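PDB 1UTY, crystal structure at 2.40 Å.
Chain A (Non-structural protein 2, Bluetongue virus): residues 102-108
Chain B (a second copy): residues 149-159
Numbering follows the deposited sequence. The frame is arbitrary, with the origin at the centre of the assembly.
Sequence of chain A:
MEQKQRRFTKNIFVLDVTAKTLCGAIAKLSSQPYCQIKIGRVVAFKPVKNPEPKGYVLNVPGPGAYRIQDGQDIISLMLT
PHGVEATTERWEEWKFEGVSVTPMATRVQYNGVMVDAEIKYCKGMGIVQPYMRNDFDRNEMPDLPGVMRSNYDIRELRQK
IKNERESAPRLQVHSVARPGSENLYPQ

Chain A (102-108) TPMATRV
Chain B 149-159: RSNYDIRELRQ

Contact between a β-strand of one copy of bluetongue virus non-structural protein 2, chain A 102-108, and a loop leading into a short helix of the second copy, chain B 149-159; the two stretches bury 404 Å² between them. Chain A is extended throughout, with phi from -62° at P103(A) to -146° at V108(A) and psi between 111° and 180° in magnitude. Chain B begins extended at R149(B) and S150(B) (phi/psi -67/144 and -107/145), turns at N151(B) (-68/-32), extends again through Y152(B) and D153(B), and is helical from I154(B) to L157(B). D153(B) holds the N-cap position. The helical turn is closed by L157(B) N to I154(B) O at 3.2 Å and by a weak bond from L157(B) N to D153(B) O at 3.0 Å; R158(B), at -68/111, leaves the helix. Register is set by two close CA pairs, A105(A) CA to I154(B) CA at 5.0 Å and T106(A) CA to S150(B) CA at 4.6 Å.

Strand alternation directs the CA-to-CB bonds of P103(A) and A105(A) toward chain B and those of M104(A) and T106(A) away. A105(A) is the most covered residue. The methyl of A105(A) sits directly against the chain B backbone and side chains: A105(A) CB lies 3.3 Å from Y152(B) O, 4.1 Å from S150(B) CB and 4.0 Å from L157(B) CD2. I154(B), chi1 t and chi2 p, reaches in to the strand with CD1, 3.8 Å from P103(A) CB, 3.5 Å from M104(A) C and 4.2 Å from A105(A) CB, so one methyl meets both inward-pointing side chains and the backbone between them. L157(B), also t and p, points toward the strand one helical turn later and adds its CD2 to the apolar cluster at A105(A). P103(A), its ring C-gamma endo, has CG 4.3 Å from R158(B) NH2. The CB of R158(B) leaves sideways, but its long chain, m at chi1 and t at chi3, brings the guanidinium nearer, oblique to the proline atom.

S150(B) points toward the strand, its chi1 of -145° between wells. S150(B) CB packs 3.5 Å from A105(A) O, and S150(B) OG lies 3.3 Å from T106(A) O, at best a weak hydrogen bond, and the hydroxyl is also hydrogen-bonded elsewhere in the structure. T106(A), chi1 p, and M104(A), m, t, m, are buried on the far face of the strand. R107(A) leaves sideways with chi1 at -95°, then t and p, placing R107(A) CD 3.7 Å from R149(B) O.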

# COMPACT_ATOMS: atom_id res chain seq x y z
N THR A 102 -6.15 9.31 2.84
CA THR A 102 -6.52 10.08 4.02
C THR A 102 -7.77 10.85 3.65
O THR A 102 -7.72 11.72 2.81
CB THR A 102 -5.39 11.04 4.45
OG1 THR A 102 -4.15 10.33 4.56
CG2 THR A 102 -5.64 11.56 5.86
N PRO A 103 -8.91 10.50 4.24
CA PRO A 103 -10.16 11.21 3.95
C PRO A 103 -10.10 12.69 4.34
O PRO A 103 -9.39 13.06 5.28
CB PRO A 103 -11.19 10.45 4.81
CG PRO A 103 -10.41 9.71 5.83
CD PRO A 103 -9.09 9.39 5.20
N MET A 104 -10.82 13.53 3.61
CA MET A 104 -10.84 14.96 3.88
C MET A 104 -12.28 15.41 3.87
O MET A 104 -13.03 15.06 2.96
CB MET A 104 -10.10 15.74 2.80
CG MET A 104 -8.61 15.49 2.74
SD MET A 104 -7.77 16.60 1.62
CE MET A 104 -8.63 16.26 0.05
N ALA A 105 -12.65 16.17 4.89
CA ALA A 105 -13.92 16.87 4.89
C ALA A 105 -13.72 18.17 4.11
O ALA A 105 -12.90 19.01 4.47
CB ALA A 105 -14.38 17.14 6.32
N THR A 106 -14.46 18.32 3.01
CA THR A 106 -14.31 19.49 2.16
C THR A 106 -15.66 20.04 1.74
O THR A 106 -16.71 19.53 2.13
CB THR A 106 -13.49 19.17 0.87
OG1 THR A 106 -14.32 18.50 -0.09
CG2 THR A 106 -12.39 18.18 1.14
N ARG A 107 -15.59 21.12 0.95
CA ARG A 107 -16.69 21.57 0.11
C ARG A 107 -16.21 21.67 -1.33
O ARG A 107 -15.12 22.17 -1.59
CB ARG A 107 -17.19 22.93 0.57
CG ARG A 107 -18.35 22.87 1.52
CD ARG A 107 -18.66 24.20 2.15
NE ARG A 107 -19.50 25.03 1.29
CZ ARG A 107 -20.82 24.87 1.14
NH1 ARG A 107 -21.45 23.89 1.78
NH2 ARG A 107 -21.50 25.70 0.35
N VAL A 108 -17.03 21.17 -2.25
CA VAL A 108 -16.69 21.13 -3.67
C VAL A 108 -17.91 21.34 -4.58
O VAL A 108 -19.06 21.07 -4.18
CB VAL A 108 -16.00 19.80 -4.09
CG1 VAL A 108 -14.56 19.74 -3.58
CG2 VAL A 108 -16.81 18.58 -3.64
N ARG B 149 -12.73 24.67 2.28
CA ARG B 149 -12.81 24.30 3.69
C ARG B 149 -14.20 23.77 4.03
O ARG B 149 -15.20 24.26 3.50
CB ARG B 149 -12.58 25.55 4.55
CG ARG B 149 -11.39 25.54 5.51
CD ARG B 149 -11.22 26.86 6.30
NE ARG B 149 -11.06 28.02 5.42
CZ ARG B 149 -11.84 29.11 5.45
NH1 ARG B 149 -12.83 29.22 6.33
NH2 ARG B 149 -11.61 30.11 4.60
N SER B 150 -14.25 22.77 4.90
CA SER B 150 -15.52 22.38 5.52
C SER B 150 -15.58 22.80 6.99
O SER B 150 -14.57 22.79 7.69
CB SER B 150 -15.75 20.87 5.43
OG SER B 150 -17.13 20.59 5.27
N ASN B 151 -16.79 23.17 7.43
CA ASN B 151 -17.07 23.40 8.85
C ASN B 151 -17.03 22.12 9.69
O ASN B 151 -16.64 22.15 10.86
CB ASN B 151 -18.43 24.08 9.03
CG ASN B 151 -18.41 25.55 8.67
OD1 ASN B 151 -19.46 26.17 8.55
ND2 ASN B 151 -17.22 26.13 8.51
N TYR B 152 -17.41 20.99 9.08
CA TYR B 152 -17.57 19.74 9.80
C TYR B 152 -16.30 18.91 9.77
O TYR B 152 -15.53 18.98 8.81
CB TYR B 152 -18.76 18.94 9.25
CG TYR B 152 -20.06 19.74 9.09
CD1 TYR B 152 -20.65 20.39 10.17
CD2 TYR B 152 -20.69 19.83 7.85
CE1 TYR B 152 -21.83 21.12 10.03
CE2 TYR B 152 -21.88 20.55 7.69
CZ TYR B 152 -22.44 21.20 8.78
OH TYR B 152 -23.61 21.92 8.63
N ASP B 153 -16.06 18.15 10.85
CA ASP B 153 -14.98 17.16 10.89
C ASP B 153 -15.37 15.97 10.01
O ASP B 153 -16.54 15.84 9.64
CB ASP B 153 -14.71 16.69 12.33
N ILE B 154 -14.41 15.11 9.69
CA ILE B 154 -14.71 13.94 8.88
C ILE B 154 -15.80 13.06 9.53
O ILE B 154 -16.77 12.69 8.85
CB ILE B 154 -13.40 13.15 8.48
CG1 ILE B 154 -13.65 12.25 7.27
CG2 ILE B 154 -12.78 12.35 9.65
CD1 ILE B 154 -13.75 13.02 5.98
N ARG B 155 -15.66 12.79 10.83
CA ARG B 155 -16.65 12.04 11.61
C ARG B 155 -18.03 12.67 11.54
O ARG B 155 -19.01 11.99 11.22
CB ARG B 155 -16.20 11.90 13.07
N GLU B 156 -18.11 13.97 11.80
CA GLU B 156 -19.38 14.69 11.82
C GLU B 156 -20.04 14.80 10.44
O GLU B 156 -21.24 15.12 10.35
CB GLU B 156 -19.21 16.08 12.45
N LEU B 157 -19.28 14.54 9.39
CA LEU B 157 -19.77 14.65 8.01
C LEU B 157 -20.50 13.38 7.53
O LEU B 157 -21.49 13.46 6.80
CB LEU B 157 -18.64 15.02 7.04
CG LEU B 157 -18.99 15.58 5.65
CD1 LEU B 157 -19.70 16.93 5.75
CD2 LEU B 157 -17.75 15.71 4.78
N ARG B 158 -19.99 12.22 7.94
CA ARG B 158 -20.64 10.95 7.65
C ARG B 158 -21.95 10.87 8.44
O ARG B 158 -21.94 10.80 9.67
CB ARG B 158 -19.70 9.78 7.99
CG ARG B 158 -18.55 9.57 7.00
CD ARG B 158 -17.17 9.37 7.65
NE ARG B 158 -16.20 8.71 6.78
CZ ARG B 158 -14.97 8.35 7.15
NH1 ARG B 158 -14.54 8.59 8.38
NH2 ARG B 158 -14.16 7.73 6.29
N GLN B 159 -23.07 10.93 7.72
CA GLN B 159 -24.39 11.02 8.33
C GLN B 159 -25.44 10.15 7.61
O GLN B 159 -25.07 9.19 6.93
CB GLN B 159 -24.84 12.48 8.42
CG GLN B 159 -24.71 13.27 7.12
CD GLN B 159 -25.20 14.70 7.26
OE1 GLN B 159 -24.77 15.42 8.16
NE2 GLN B 159 -26.10 15.12 6.37